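Local atomic coordinates of tryptophan--tRNA ligase (Aeropyrum pernix, PDB entry 3A04), a protein that catalyses the ATP-dependent attachment of L-tryptophan to its cognate tRNA, releasing AMP and diphosphate. Residues F280-G285 with C303-M308; F114-I119 with P183-A188; V199-Y204 with G234-E239; I127-Y132 with I362-V367; V71-G76 with V211-A216. All coordinates share one frame; numbering follows the deposited sequence.

Interaction 1 of 5, residues F280-G285 with C303-M308. With CD (cadmium ion), chain D; SF4 (iron/sulfur cluster), chain B.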
# COMPACT_ATOMS: atom_id res chain seq x y z
N PHE A 280 8.09 -21.65 38.77
CA PHE A 280 7.68 -22.68 39.73
C PHE A 280 6.23 -23.16 39.58
O PHE A 280 5.87 -24.27 39.99
CB PHE A 280 7.99 -22.26 41.19
CG PHE A 280 9.37 -22.73 41.63
CD1 PHE A 280 10.50 -22.05 41.22
CD2 PHE A 280 9.52 -23.87 42.40
CE1 PHE A 280 11.82 -22.47 41.60
CE2 PHE A 280 10.84 -24.31 42.80
CZ PHE A 280 11.97 -23.58 42.39
N ARG A 281 5.43 -22.35 38.92
CA ARG A 281 4.10 -22.74 38.56
C ARG A 281 3.96 -23.48 37.27
O ARG A 281 2.85 -23.87 36.93
CB ARG A 281 3.21 -21.48 38.52
CG ARG A 281 2.93 -21.08 39.94
CD ARG A 281 2.41 -19.68 40.03
NE ARG A 281 2.52 -19.27 41.42
CZ ARG A 281 2.53 -17.99 41.81
NH1 ARG A 281 2.44 -17.02 40.89
NH2 ARG A 281 2.65 -17.70 43.10
N ALA A 282 5.06 -23.65 36.52
CA ALA A 282 4.98 -24.33 35.20
C ALA A 282 4.45 -25.77 35.28
O ALA A 282 4.80 -26.52 36.21
CB ALA A 282 6.37 -24.38 34.50
N LEU A 283 3.69 -26.18 34.27
CA LEU A 283 3.35 -27.61 34.11
C LEU A 283 4.57 -28.50 33.79
O LEU A 283 5.45 -28.16 32.95
CB LEU A 283 2.25 -27.77 33.04
CG LEU A 283 1.00 -26.91 33.31
CD1 LEU A 283 -0.18 -27.21 32.37
CD2 LEU A 283 0.55 -26.99 34.76
N THR A 284 4.63 -29.63 34.47
CA THR A 284 5.71 -30.58 34.28
C THR A 284 5.16 -31.93 33.83
O THR A 284 3.95 -32.14 33.80
CB THR A 284 6.44 -30.83 35.63
OG1 THR A 284 5.53 -31.50 36.54
CG2 THR A 284 6.88 -29.53 36.22
N GLY A 285 6.06 -32.83 33.47
CA GLY A 285 5.70 -34.25 33.37
C GLY A 285 5.88 -35.02 34.68
O GLY A 285 6.28 -36.16 34.65
N CYS A 303 7.03 -31.79 29.43
CA CYS A 303 7.33 -30.96 30.59
C CYS A 303 7.83 -29.62 30.07
O CYS A 303 8.80 -29.55 29.29
CB CYS A 303 8.47 -31.60 31.41
SG CYS A 303 8.92 -30.55 32.73
N SER A 304 7.18 -28.56 30.50
CA SER A 304 7.58 -27.21 30.02
C SER A 304 8.87 -26.71 30.73
O SER A 304 9.54 -25.80 30.26
CB SER A 304 6.39 -26.27 30.22
OG SER A 304 6.31 -25.93 31.57
N VAL A 305 9.26 -27.34 31.85
CA VAL A 305 10.54 -26.99 32.51
C VAL A 305 11.69 -27.54 31.69
O VAL A 305 12.66 -26.83 31.34
CB VAL A 305 10.61 -27.56 33.95
CG1 VAL A 305 12.06 -27.29 34.55
CG2 VAL A 305 9.49 -26.94 34.82
N TYR A 306 11.54 -28.80 31.30
CA TYR A 306 12.52 -29.46 30.48
C TYR A 306 12.65 -28.74 29.13
O TYR A 306 13.75 -28.56 28.61
CB TYR A 306 12.16 -30.95 30.26
CG TYR A 306 13.17 -31.64 29.37
CD1 TYR A 306 14.49 -31.87 29.82
CD2 TYR A 306 12.86 -31.96 28.03
CE1 TYR A 306 15.48 -32.46 28.94
CE2 TYR A 306 13.84 -32.54 27.16
CZ TYR A 306 15.14 -32.79 27.63
OH TYR A 306 16.08 -33.39 26.79
N HIS A 307 11.52 -28.33 28.54
CA HIS A 307 11.65 -27.52 27.29
C HIS A 307 12.31 -26.15 27.48
O HIS A 307 13.02 -25.71 26.63
CB HIS A 307 10.29 -27.44 26.60
CG HIS A 307 9.91 -28.73 25.99
ND1 HIS A 307 9.22 -29.71 26.69
CD2 HIS A 307 10.19 -29.27 24.77
CE1 HIS A 307 9.03 -30.76 25.90
NE2 HIS A 307 9.62 -30.52 24.74
N MET A 308 12.11 -25.49 28.62
CA MET A 308 12.88 -24.28 28.91
C MET A 308 14.39 -24.62 28.93
O MET A 308 15.21 -23.88 28.42
CB MET A 308 12.51 -23.72 30.30
CG MET A 308 11.26 -22.83 30.30
SD MET A 308 11.47 -21.25 29.43
CE MET A 308 12.59 -20.27 30.44
CD CD D . 9.58 -31.63 22.52
FE1 SF4 B . 12.29 -31.95 35.67
FE2 SF4 B . 11.31 -34.40 34.91
FE3 SF4 B . 9.91 -32.83 36.68
FE4 SF4 B . 10.20 -31.98 34.10
S1 SF4 B . 9.10 -33.95 34.86
S2 SF4 B . 10.44 -30.70 35.95
S3 SF4 B . 12.22 -32.74 33.52
S4 SF4 B . 11.97 -33.86 37.04
O HOH W 1 7.99 -30.49 22.03
O HOH W 2 11.57 -30.39 21.32

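Interaction 2 of 5, residues F114-I119 with P183-A188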
# COMPACT_ATOMS: atom_id res chain seq x y z
N PHE A 114 -0.92 -0.77 13.65
CA PHE A 114 -1.91 0.29 13.58
C PHE A 114 -3.20 -0.23 12.94
O PHE A 114 -4.30 -0.10 13.51
CB PHE A 114 -1.40 1.52 12.81
CG PHE A 114 -2.42 2.64 12.74
CD1 PHE A 114 -2.52 3.54 13.80
CD2 PHE A 114 -3.31 2.74 11.62
CE1 PHE A 114 -3.46 4.56 13.74
CE2 PHE A 114 -4.25 3.76 11.53
CZ PHE A 114 -4.31 4.67 12.60
N ALA A 115 -3.08 -0.77 11.73
CA ALA A 115 -4.26 -1.00 10.87
C ALA A 115 -5.04 -2.26 11.27
O ALA A 115 -6.27 -2.28 11.21
CB ALA A 115 -3.81 -1.11 9.35
N VAL A 116 -4.35 -3.31 11.67
CA VAL A 116 -5.04 -4.57 12.02
C VAL A 116 -5.26 -4.52 13.55
O VAL A 116 -6.38 -4.79 14.03
CB VAL A 116 -4.24 -5.84 11.63
CG1 VAL A 116 -4.96 -7.15 12.13
CG2 VAL A 116 -4.04 -5.94 10.12
N ARG A 117 -4.24 -4.22 14.33
CA ARG A 117 -4.40 -4.44 15.81
C ARG A 117 -4.86 -3.21 16.55
O ARG A 117 -5.03 -3.25 17.76
CB ARG A 117 -3.11 -4.89 16.43
CG ARG A 117 -2.52 -6.08 15.74
CD ARG A 117 -2.88 -7.35 16.43
NE ARG A 117 -2.03 -8.44 15.92
CZ ARG A 117 -1.10 -9.08 16.64
NH1 ARG A 117 -0.89 -8.79 17.96
NH2 ARG A 117 -0.40 -10.03 16.03
N ARG A 118 -4.97 -2.09 15.83
CA ARG A 118 -5.50 -0.85 16.37
C ARG A 118 -4.60 -0.32 17.46
O ARG A 118 -5.05 0.26 18.42
CB ARG A 118 -6.95 -1.02 16.90
CG ARG A 118 -8.02 -1.17 15.82
CD ARG A 118 -9.45 -1.59 16.38
NE ARG A 118 -9.34 -2.91 17.03
CZ ARG A 118 -9.75 -3.21 18.27
NH1 ARG A 118 -10.37 -2.30 19.03
NH2 ARG A 118 -9.56 -4.44 18.76
N ILE A 119 -3.30 -0.52 17.30
CA ILE A 119 -2.33 0.04 18.24
C ILE A 119 -1.88 1.43 17.80
O ILE A 119 -1.42 1.61 16.65
CB ILE A 119 -1.13 -0.89 18.33
CG1 ILE A 119 -1.58 -2.22 18.97
CG2 ILE A 119 0.00 -0.31 19.16
CD1 ILE A 119 -0.47 -3.23 18.83
N PRO A 183 -9.64 -4.67 4.32
CA PRO A 183 -8.55 -3.91 3.70
C PRO A 183 -7.22 -3.98 4.49
O PRO A 183 -6.12 -4.14 3.88
CB PRO A 183 -9.13 -2.50 3.60
CG PRO A 183 -10.74 -2.80 3.47
CD PRO A 183 -10.89 -3.88 4.48
N ALA A 184 -7.30 -3.87 5.82
CA ALA A 184 -6.04 -3.92 6.63
C ALA A 184 -5.29 -5.26 6.52
O ALA A 184 -4.06 -5.25 6.44
CB ALA A 184 -6.31 -3.55 8.17
N LYS A 185 -6.00 -6.42 6.57
CA LYS A 185 -5.32 -7.68 6.47
C LYS A 185 -4.80 -7.88 5.08
O LYS A 185 -3.77 -8.52 4.88
CB LYS A 185 -6.27 -8.87 6.87
CG LYS A 185 -6.50 -8.83 8.46
CD LYS A 185 -7.65 -9.74 8.92
CE LYS A 185 -7.36 -11.14 8.61
NZ LYS A 185 -8.65 -11.98 8.72
N MET A 186 -5.45 -7.31 4.10
CA MET A 186 -4.97 -7.40 2.74
C MET A 186 -3.68 -6.62 2.64
O MET A 186 -2.72 -7.10 2.16
CB MET A 186 -5.85 -6.91 1.57
CG MET A 186 -7.28 -7.50 1.55
SD MET A 186 -8.18 -7.36 -0.01
CE MET A 186 -9.12 -5.83 0.11
N MET A 187 -3.69 -5.41 3.11
CA MET A 187 -2.46 -4.60 3.12
C MET A 187 -1.35 -5.32 3.90
O MET A 187 -0.16 -5.35 3.49
CB MET A 187 -2.77 -3.23 3.68
CG MET A 187 -1.55 -2.31 3.79
SD MET A 187 -1.15 -1.63 2.13
CE MET A 187 -2.69 -1.04 1.72
N ALA A 188 -1.68 -5.86 5.07
CA ALA A 188 -0.61 -6.51 5.86
C ALA A 188 0.05 -7.68 5.15
O ALA A 188 1.26 -7.93 5.31
CB ALA A 188 -1.18 -6.98 7.21

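Interaction 3 of 5, residues V199-Y204 with G234-E239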
# COMPACT_ATOMS: atom_id res chain seq x y z
N VAL A 199 14.65 -6.61 0.38
CA VAL A 199 16.11 -6.58 0.60
C VAL A 199 16.93 -6.98 -0.63
O VAL A 199 18.15 -6.68 -0.74
CB VAL A 199 16.53 -7.50 1.83
CG1 VAL A 199 15.77 -7.07 3.04
CG2 VAL A 199 16.41 -9.04 1.50
N GLN A 200 16.24 -7.61 -1.57
CA GLN A 200 16.81 -7.96 -2.88
C GLN A 200 16.98 -6.77 -3.84
O GLN A 200 17.75 -6.85 -4.78
CB GLN A 200 15.87 -8.96 -3.54
CG GLN A 200 15.74 -10.24 -2.74
CD GLN A 200 15.04 -11.32 -3.61
OE1 GLN A 200 15.42 -11.56 -4.78
NE2 GLN A 200 14.18 -12.03 -3.04
N LEU A 201 16.30 -5.66 -3.59
CA LEU A 201 16.52 -4.46 -4.42
C LEU A 201 17.85 -3.79 -4.16
O LEU A 201 18.28 -3.74 -3.01
CB LEU A 201 15.40 -3.43 -4.17
CG LEU A 201 13.93 -3.98 -4.30
CD1 LEU A 201 12.92 -2.91 -3.77
CD2 LEU A 201 13.64 -4.39 -5.80
N ASP A 202 18.44 -3.19 -5.19
CA ASP A 202 19.71 -2.53 -5.05
C ASP A 202 19.64 -1.45 -4.01
O ASP A 202 20.58 -1.29 -3.26
CB ASP A 202 20.13 -1.96 -6.41
CG ASP A 202 20.36 -3.12 -7.41
OD1 ASP A 202 20.81 -4.22 -6.96
OD2 ASP A 202 20.00 -2.95 -8.57
N GLU A 203 18.51 -0.72 -3.92
CA GLU A 203 18.39 0.30 -2.89
C GLU A 203 18.56 -0.15 -1.44
O GLU A 203 18.82 0.69 -0.56
CB GLU A 203 17.04 0.98 -2.97
CG GLU A 203 16.91 1.81 -4.28
CD GLU A 203 16.21 1.06 -5.41
OE1 GLU A 203 16.16 -0.19 -5.41
OE2 GLU A 203 15.70 1.71 -6.37
N TYR A 204 18.32 -1.42 -1.17
CA TYR A 204 18.48 -1.87 0.23
C TYR A 204 19.70 -2.76 0.39
O TYR A 204 19.81 -3.42 1.43
CB TYR A 204 17.20 -2.63 0.69
CG TYR A 204 16.03 -1.65 0.67
CD1 TYR A 204 15.96 -0.62 1.61
CD2 TYR A 204 15.06 -1.70 -0.36
CE1 TYR A 204 14.86 0.36 1.58
CE2 TYR A 204 13.96 -0.77 -0.41
CZ TYR A 204 13.90 0.27 0.55
OH TYR A 204 12.85 1.19 0.52
N GLY A 234 10.06 -10.09 -15.16
CA GLY A 234 9.75 -9.13 -16.21
C GLY A 234 9.53 -7.70 -15.68
O GLY A 234 9.56 -6.71 -16.44
N VAL A 235 9.27 -7.59 -14.39
CA VAL A 235 9.04 -6.31 -13.76
C VAL A 235 10.16 -6.01 -12.82
O VAL A 235 10.79 -4.97 -12.94
CB VAL A 235 7.70 -6.40 -12.99
CG1 VAL A 235 7.32 -5.08 -12.46
CG2 VAL A 235 6.67 -6.91 -13.92
N VAL A 236 10.46 -6.95 -11.93
CA VAL A 236 11.66 -6.81 -11.17
C VAL A 236 12.05 -8.27 -10.82
O VAL A 236 11.21 -9.14 -10.49
CB VAL A 236 11.43 -5.89 -9.88
CG1 VAL A 236 10.57 -6.56 -8.95
CG2 VAL A 236 12.75 -5.66 -9.13
N GLU A 237 13.33 -8.56 -10.95
CA GLU A 237 13.80 -9.94 -10.86
C GLU A 237 14.08 -10.27 -9.36
O GLU A 237 14.95 -9.63 -8.71
CB GLU A 237 15.09 -10.09 -11.72
CG GLU A 237 14.83 -9.88 -13.28
CD GLU A 237 13.50 -10.49 -13.79
OE1 GLU A 237 13.35 -11.72 -13.80
OE2 GLU A 237 12.57 -9.72 -14.20
N LEU A 238 13.32 -11.20 -8.82
CA LEU A 238 13.37 -11.56 -7.40
C LEU A 238 13.59 -13.04 -7.30
O LEU A 238 13.05 -13.82 -8.06
CB LEU A 238 12.06 -11.19 -6.70
CG LEU A 238 11.72 -9.69 -6.73
CD1 LEU A 238 10.25 -9.41 -6.32
CD2 LEU A 238 12.73 -8.84 -5.87
N GLU A 239 14.40 -13.43 -6.33
CA GLU A 239 14.57 -14.83 -6.00
C GLU A 239 13.54 -15.26 -4.92
O GLU A 239 13.15 -14.47 -3.98
CB GLU A 239 16.05 -15.10 -5.58
CG GLU A 239 16.26 -16.59 -4.96
CD GLU A 239 17.73 -17.10 -4.84
OE1 GLU A 239 18.32 -17.24 -5.93
OE2 GLU A 239 18.27 -17.42 -3.67
O HOH W 3 17.23 -10.82 -6.85

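Interaction 4 of 5, residues I127-Y132 with I362-V367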
# COMPACT_ATOMS: atom_id res chain seq x y z
N ILE A 127 7.16 0.93 22.07
CA ILE A 127 7.31 -0.51 22.31
C ILE A 127 8.34 -1.09 21.36
O ILE A 127 9.22 -1.87 21.74
CB ILE A 127 5.90 -1.18 22.16
CG1 ILE A 127 4.95 -0.64 23.26
CG2 ILE A 127 6.03 -2.70 22.13
CD1 ILE A 127 3.57 -1.18 23.07
N ALA A 128 8.30 -0.68 20.08
CA ALA A 128 9.28 -1.26 19.14
C ALA A 128 10.68 -0.93 19.57
O ALA A 128 11.58 -1.79 19.54
CB ALA A 128 9.04 -0.65 17.64
N VAL A 129 10.90 0.31 20.01
CA VAL A 129 12.30 0.63 20.32
C VAL A 129 12.74 0.07 21.73
O VAL A 129 13.80 -0.55 21.88
CB VAL A 129 12.48 2.17 20.31
CG1 VAL A 129 13.85 2.62 20.86
CG2 VAL A 129 12.37 2.74 18.82
N GLU A 130 11.91 0.28 22.72
CA GLU A 130 12.30 0.03 24.14
C GLU A 130 12.00 -1.37 24.61
O GLU A 130 12.62 -1.84 25.55
CB GLU A 130 11.47 0.98 25.02
CG GLU A 130 12.11 2.37 24.97
CD GLU A 130 11.43 3.43 25.84
OE1 GLU A 130 10.50 3.14 26.64
OE2 GLU A 130 11.86 4.58 25.68
N GLU A 131 11.00 -2.02 23.99
CA GLU A 131 10.70 -3.39 24.29
C GLU A 131 11.31 -4.37 23.25
O GLU A 131 11.82 -5.41 23.63
CB GLU A 131 9.22 -3.56 24.34
CG GLU A 131 8.64 -4.78 25.02
CD GLU A 131 9.20 -5.04 26.48
OE1 GLU A 131 9.51 -4.09 27.30
OE2 GLU A 131 9.29 -6.25 26.75
N TYR A 132 11.29 -4.06 21.96
CA TYR A 132 11.77 -5.03 21.03
C TYR A 132 13.22 -4.74 20.69
O TYR A 132 14.09 -5.59 20.94
CB TYR A 132 10.84 -5.10 19.78
CG TYR A 132 9.58 -5.86 20.18
CD1 TYR A 132 8.57 -5.26 20.94
CD2 TYR A 132 9.50 -7.19 19.95
CE1 TYR A 132 7.44 -5.99 21.36
CE2 TYR A 132 8.38 -7.91 20.35
CZ TYR A 132 7.40 -7.32 21.07
OH TYR A 132 6.33 -8.07 21.39
N ILE A 362 20.82 3.32 23.22
CA ILE A 362 21.39 2.99 21.93
C ILE A 362 20.24 2.80 20.91
O ILE A 362 20.37 3.23 19.75
CB ILE A 362 22.17 1.69 22.04
CG1 ILE A 362 23.51 1.94 22.76
CG2 ILE A 362 22.45 1.07 20.68
CD1 ILE A 362 24.23 0.57 23.13
N ALA A 363 19.13 2.18 21.35
CA ALA A 363 18.07 1.79 20.42
C ALA A 363 17.46 3.02 19.71
O ALA A 363 17.28 2.99 18.49
CB ALA A 363 16.99 0.97 21.13
N TRP A 364 17.16 4.08 20.46
CA TRP A 364 16.57 5.28 19.86
C TRP A 364 17.45 5.89 18.78
O TRP A 364 16.96 6.62 17.95
CB TRP A 364 16.16 6.36 20.86
CG TRP A 364 14.93 6.03 21.64
CD1 TRP A 364 14.90 5.57 22.91
CD2 TRP A 364 13.54 6.12 21.20
NE1 TRP A 364 13.60 5.38 23.31
CE2 TRP A 364 12.75 5.73 22.30
CE3 TRP A 364 12.91 6.54 20.01
CZ2 TRP A 364 11.35 5.68 22.24
CZ3 TRP A 364 11.48 6.47 19.95
CH2 TRP A 364 10.74 6.05 21.06
N LYS A 365 18.75 5.55 18.76
CA LYS A 365 19.65 6.00 17.71
C LYS A 365 19.80 5.05 16.52
O LYS A 365 20.43 5.38 15.53
CB LYS A 365 21.01 6.27 18.33
CG LYS A 365 20.96 7.17 19.55
CD LYS A 365 22.39 7.68 19.89
CE LYS A 365 22.51 8.19 21.34
NZ LYS A 365 23.74 7.68 22.06
N LEU A 366 19.23 3.85 16.60
CA LEU A 366 19.38 2.88 15.50
C LEU A 366 18.24 2.96 14.45
O LEU A 366 18.26 2.24 13.42
CB LEU A 366 19.43 1.46 16.05
CG LEU A 366 20.40 1.24 17.21
CD1 LEU A 366 20.30 -0.25 17.60
CD2 LEU A 366 21.82 1.61 16.79
N VAL A 367 17.27 3.82 14.71
CA VAL A 367 16.12 3.94 13.81
C VAL A 367 15.67 5.38 13.66
O VAL A 367 15.96 6.20 14.50
CB VAL A 367 14.94 3.12 14.29
CG1 VAL A 367 15.26 1.63 14.14
CG2 VAL A 367 14.56 3.46 15.72

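Interaction 5 of 5, residues V71-G76 with V211-A216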
# COMPACT_ATOMS: atom_id res chain seq x y z
N VAL A 71 25.10 -12.83 2.18
CA VAL A 71 23.71 -13.43 2.30
C VAL A 71 22.99 -12.77 3.49
O VAL A 71 23.67 -12.16 4.31
CB VAL A 71 23.67 -14.95 2.41
CG1 VAL A 71 24.08 -15.58 1.09
CG2 VAL A 71 24.57 -15.56 3.60
N ALA A 72 21.67 -12.89 3.57
CA ALA A 72 20.90 -12.13 4.56
C ALA A 72 19.86 -13.01 5.24
O ALA A 72 19.46 -14.04 4.73
CB ALA A 72 20.20 -10.87 3.93
N VAL A 73 19.46 -12.59 6.43
CA VAL A 73 18.33 -13.18 7.10
C VAL A 73 17.42 -12.03 7.46
O VAL A 73 17.91 -10.91 7.79
CB VAL A 73 18.76 -14.03 8.39
CG1 VAL A 73 19.59 -13.19 9.38
CG2 VAL A 73 17.50 -14.58 9.08
N LEU A 74 16.11 -12.27 7.41
CA LEU A 74 15.14 -11.24 7.65
C LEU A 74 14.07 -11.81 8.57
O LEU A 74 13.65 -12.97 8.37
CB LEU A 74 14.49 -10.82 6.27
CG LEU A 74 13.39 -9.82 6.68
CD1 LEU A 74 13.51 -8.37 6.39
CD2 LEU A 74 11.90 -10.36 6.54
N THR A 75 13.60 -11.04 9.57
CA THR A 75 12.36 -11.45 10.20
C THR A 75 11.61 -10.19 10.62
O THR A 75 12.18 -9.08 10.61
CB THR A 75 12.67 -12.34 11.50
OG1 THR A 75 11.44 -12.83 12.03
CG2 THR A 75 13.33 -11.44 12.57
N GLY A 76 10.35 -10.33 11.02
CA GLY A 76 9.60 -9.21 11.51
C GLY A 76 9.05 -9.45 12.91
O GLY A 76 8.79 -10.61 13.28
N VAL A 211 17.18 -15.67 3.92
CA VAL A 211 16.52 -16.80 4.56
C VAL A 211 15.61 -16.21 5.63
O VAL A 211 15.90 -15.14 6.19
CB VAL A 211 17.57 -17.83 5.16
CG1 VAL A 211 18.58 -17.14 6.25
CG2 VAL A 211 16.83 -19.09 5.72
N VAL A 212 14.46 -16.83 5.86
CA VAL A 212 13.52 -16.33 6.87
C VAL A 212 13.27 -17.47 7.86
O VAL A 212 12.81 -18.58 7.45
CB VAL A 212 12.18 -15.99 6.20
CG1 VAL A 212 11.15 -15.35 7.20
CG2 VAL A 212 12.41 -14.99 4.96
N PRO A 213 13.55 -17.23 9.18
CA PRO A 213 13.29 -18.33 10.10
C PRO A 213 11.87 -18.30 10.60
O PRO A 213 11.42 -17.26 11.08
CB PRO A 213 14.28 -18.07 11.24
CG PRO A 213 14.45 -16.54 11.30
CD PRO A 213 14.28 -16.11 9.80
N VAL A 214 11.14 -19.41 10.52
CA VAL A 214 9.72 -19.37 10.85
C VAL A 214 9.27 -20.68 11.52
O VAL A 214 10.04 -21.65 11.55
CB VAL A 214 8.78 -19.23 9.60
CG1 VAL A 214 8.93 -17.90 8.86
CG2 VAL A 214 9.00 -20.34 8.62
N GLY A 215 8.04 -20.68 12.02
CA GLY A 215 7.37 -21.94 12.41
C GLY A 215 6.61 -22.47 11.19
O GLY A 215 6.28 -21.70 10.27
N ALA A 216 6.24 -23.77 11.20
CA ALA A 216 5.49 -24.36 10.03
C ALA A 216 4.20 -23.65 9.76
O ALA A 216 3.73 -23.56 8.59
CB ALA A 216 5.19 -25.88 10.29
O HOH W 4 10.39 -14.81 10.57

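Interaction 1 of 5, residues F280-G285 with C303-M308
Leu-283 and Ser-304 join a loop to the N-terminal end of helix 304-313 beside the iron–sulphur cluster, a cubane site in which Cys-303 is both helix N-cap and iron ligand. The tight side centres on a polar grip, with apolar contacts beside it. Leu-283 O is held twice, by Ser-304 OG at 2.8 Å, in the carbonyl plane on a lone pair, and by Ser-304 N at 3.0 Å. Leu-252 O is a further partner of Ser-304 OG, and the two carbonyls must share its single proton. Ala-282 CB closes in to 3.3 Å of the same hydroxyl. Buried alongside, Gly-285 N lies against Cys-303 CB and has no hydrogen-bonding partner. Thr-284 and Val-305 lie side by side and point the same way, both CG2 atoms near sulphide S2. On the loose side, Leu-283 turns its solvent-exposed isobutyl end away; its carbonyl oxygen makes the contact. Cys-327, Cys-334 and Cys-337 also line the cluster pocket. Farther along, His-307 ND1 donates to Cys-303 O while NE2 binds a cadmium ion. With SG anti to the backbone N (chi1 175°), Cys-303 accepts the capping bond from Tyr-306 N at 3.5 Å and binds FE4 through the same SG at 2.4 Å.

Interaction 2 of 5, residues F114-I119 with P183-A188
The carbonyl group of Ala-115 is the flat element that Ala-184 meets: the methyl carbon CB of Ala-184 sits over one face of it, 3.3 Å from Ala-115 O and 3.6 Å from Ala-115 C, and no aromatic ring takes part. This is a contact within the class I catalytic domain, between helix 110-115 with the residues that follow it and the first turn of helix 183-197. Small residues allow the close approach, with Ala-115 CB and Ala-184 CB 3.7 Å apart. Val-116 widens the apolar patch. Its CG1 stands anti to the backbone N (chi1 175°), which leaves CG2 to do the touching, against Ala-184 CB and, one helical turn on, Ala-188 CB. The chain of Lys-185 bends away, and its NZ is hydrogen-bonded to the carbonyl oxygens of Tyr-178 and Glu-180. The contact borders the dimer interface: Phe-114 packs on Leu-164 of the second subunit, Ala-115 on its Ser-166, and Met-186 on Met-186 of that subunit. The aliphatic root of Lys-185 completes the patch, its CG 4.1 Å from Val-116 CG2.

Interaction 3 of 5, residues V199-Y204 with G234-E239
Gln-200 carries this contact by docking its side-chain amide on the backbone of Glu-239, a cyclic pair of hydrogen bonds that joins two loops of the Rossmann-type catalytic domain, each leading into a strand of its sheet. Glu-239 N donates to Gln-200 OE1 at 2.6 Å, and Gln-200 NE2 returns a bond to Glu-239 O at 2.8 Å. Both bonds are nearly straight and both acceptors are used on a lone pair in the carbonyl plane. The amide thus meets the backbone edge-on, and the two bonds resist its rotation. The side chain reaches there extended beyond CG, with chi2 near anti at -167°. A water is the second donor to OE1 and also donates to Glu-237 O. Leu-238, next in buried area, lies beside the stem of Gln-200, its CD2 3.9 Å from Gln-200 CB. Leu-201, close behind, crosses Val-236 at about a right angle, and both residues also pack on Phe-372 of the second subunit. The carboxylate of Glu-239 points elsewhere, OE2 being hydrogen-bonded to His-209 ND1. The apolar end of the contact is a meeting of two methyl carbons, Leu-201 CD2 and Val-236 CG2, 3.7 Å apart.

Interaction 4 of 5, residues I127-Y132 with I362-V367
Val-129 plants one methyl squarely on the indole of Trp-364, a CH-pi contact in which CG1 stands 3.5 Å from the centroid of the five-membered ring and only 6° off its normal. The same CG1 also meets Ala-363 CB, at 3.6 Å. The side chains of Val-129 and Val-367 slide past each other in opposite directions, CG2 to CG2 at 3.9 Å, and Val-129 thus uses both its methyls on the opposing segment. While Val-129 covers the face of the indole, Glu-130 takes its edge: Trp-364 NE1 donates to Glu-130 OE2 at 3.0 Å, with the oxygen in the ring plane and the proton directed to its anti lone pair. The carboxylate is turned 86° to the indole. Together, the face and edge contacts would hold the ring in place and limit its rotation.

Behind this first shell, the helix that carries Val-129 and Glu-130 has a wider pi-type turn at 128-132, and Ile-127 O accepts from both Glu-131 N and Tyr-132 N. On the far side of the same helix, Tyr-132 OH and Glu-131 OE2 are hydrogen-bonded to Ser-80 O and Phe-83 N of the 'HIGH' region. The contact brings the last part of the long helix 334-364 onto helix 121-139, where Ala-363 and Val-367 also pack on Ile-133 and Trp-364 on Val-125, and Val-367 reaches Phe-148 and Phe-150 of strand 147-150.

Interaction 5 of 5, residues V71-G76 with V211-A216
Val-73 and Val-211 point to the same face of the sheet as a parallel bridge pair, with Val-73 CB 3.8 Å from Val-211 CG1. The two valines share a rotamer, CG1 lying between the backbone N and the carbonyl carbon, which leaves CG2 anti to N. On Val-73 this CG2 reaches forward to Pro-213 CD at 3.6 Å, and the valine crosses the proline ring at about a right angle. Helix 85-99 covers this face, with Leu-94 and Leu-97 on Val-73 and Gln-93 on Pro-213, while Phe-58 of helix 58-66 packs on Val-211. Beyond the bridge Val-212 turns its CG1 towards Leu-74 O, a buried oxygen without a hydrogen-bonding partner, and Pro-213, lacking an N-H, places CD 3.5 Å from that oxygen.

Between the strands, Val-211 N donates to Ala-72 O at 2.9 Å and Leu-74 N to Val-211 O at 3.1 Å, the latter supplemented by a CA-H...O contact from Val-73. The short strand segments diverge at 42°, and farther on a water spans the gap from Thr-75 OG1 to Pro-213 O. Strand 72-77 pairs on its other edge with 103-108. The five parallel strands of the mixed sheet run in the order 242-246, 210-215, 72-77, 103-108, 147-150, and this pair marks the topological switch point of the Rossmann-type fold of class I synthetases, with the 'HIGH' region following strand 72-77.

Interaction 5 joins neighbouring strands in the middle of the sheet, its centre about 8 Å from the chain's centre. Interaction 3, about 17 Å away between centres, touches it through Val-199 CG1 and Leu-74 CD1. Interactions 2 and 3 both border the second subunit. Interactions 2 and 4 use successive helices, 110-115 and 121-139, with nearest atoms about 5 Å apart. Interaction 1 lies about 45 Å from interaction 3 between centres. Along the chain, interactions 2, 3 and 1 close in series, 4 and 5 cross, and 1 and 3 fall within the span of 4. Contacts distant in sequence therefore tie together the catalytic domain, the cluster region and helix 334-364, which runs from Cys-334 to interaction 4.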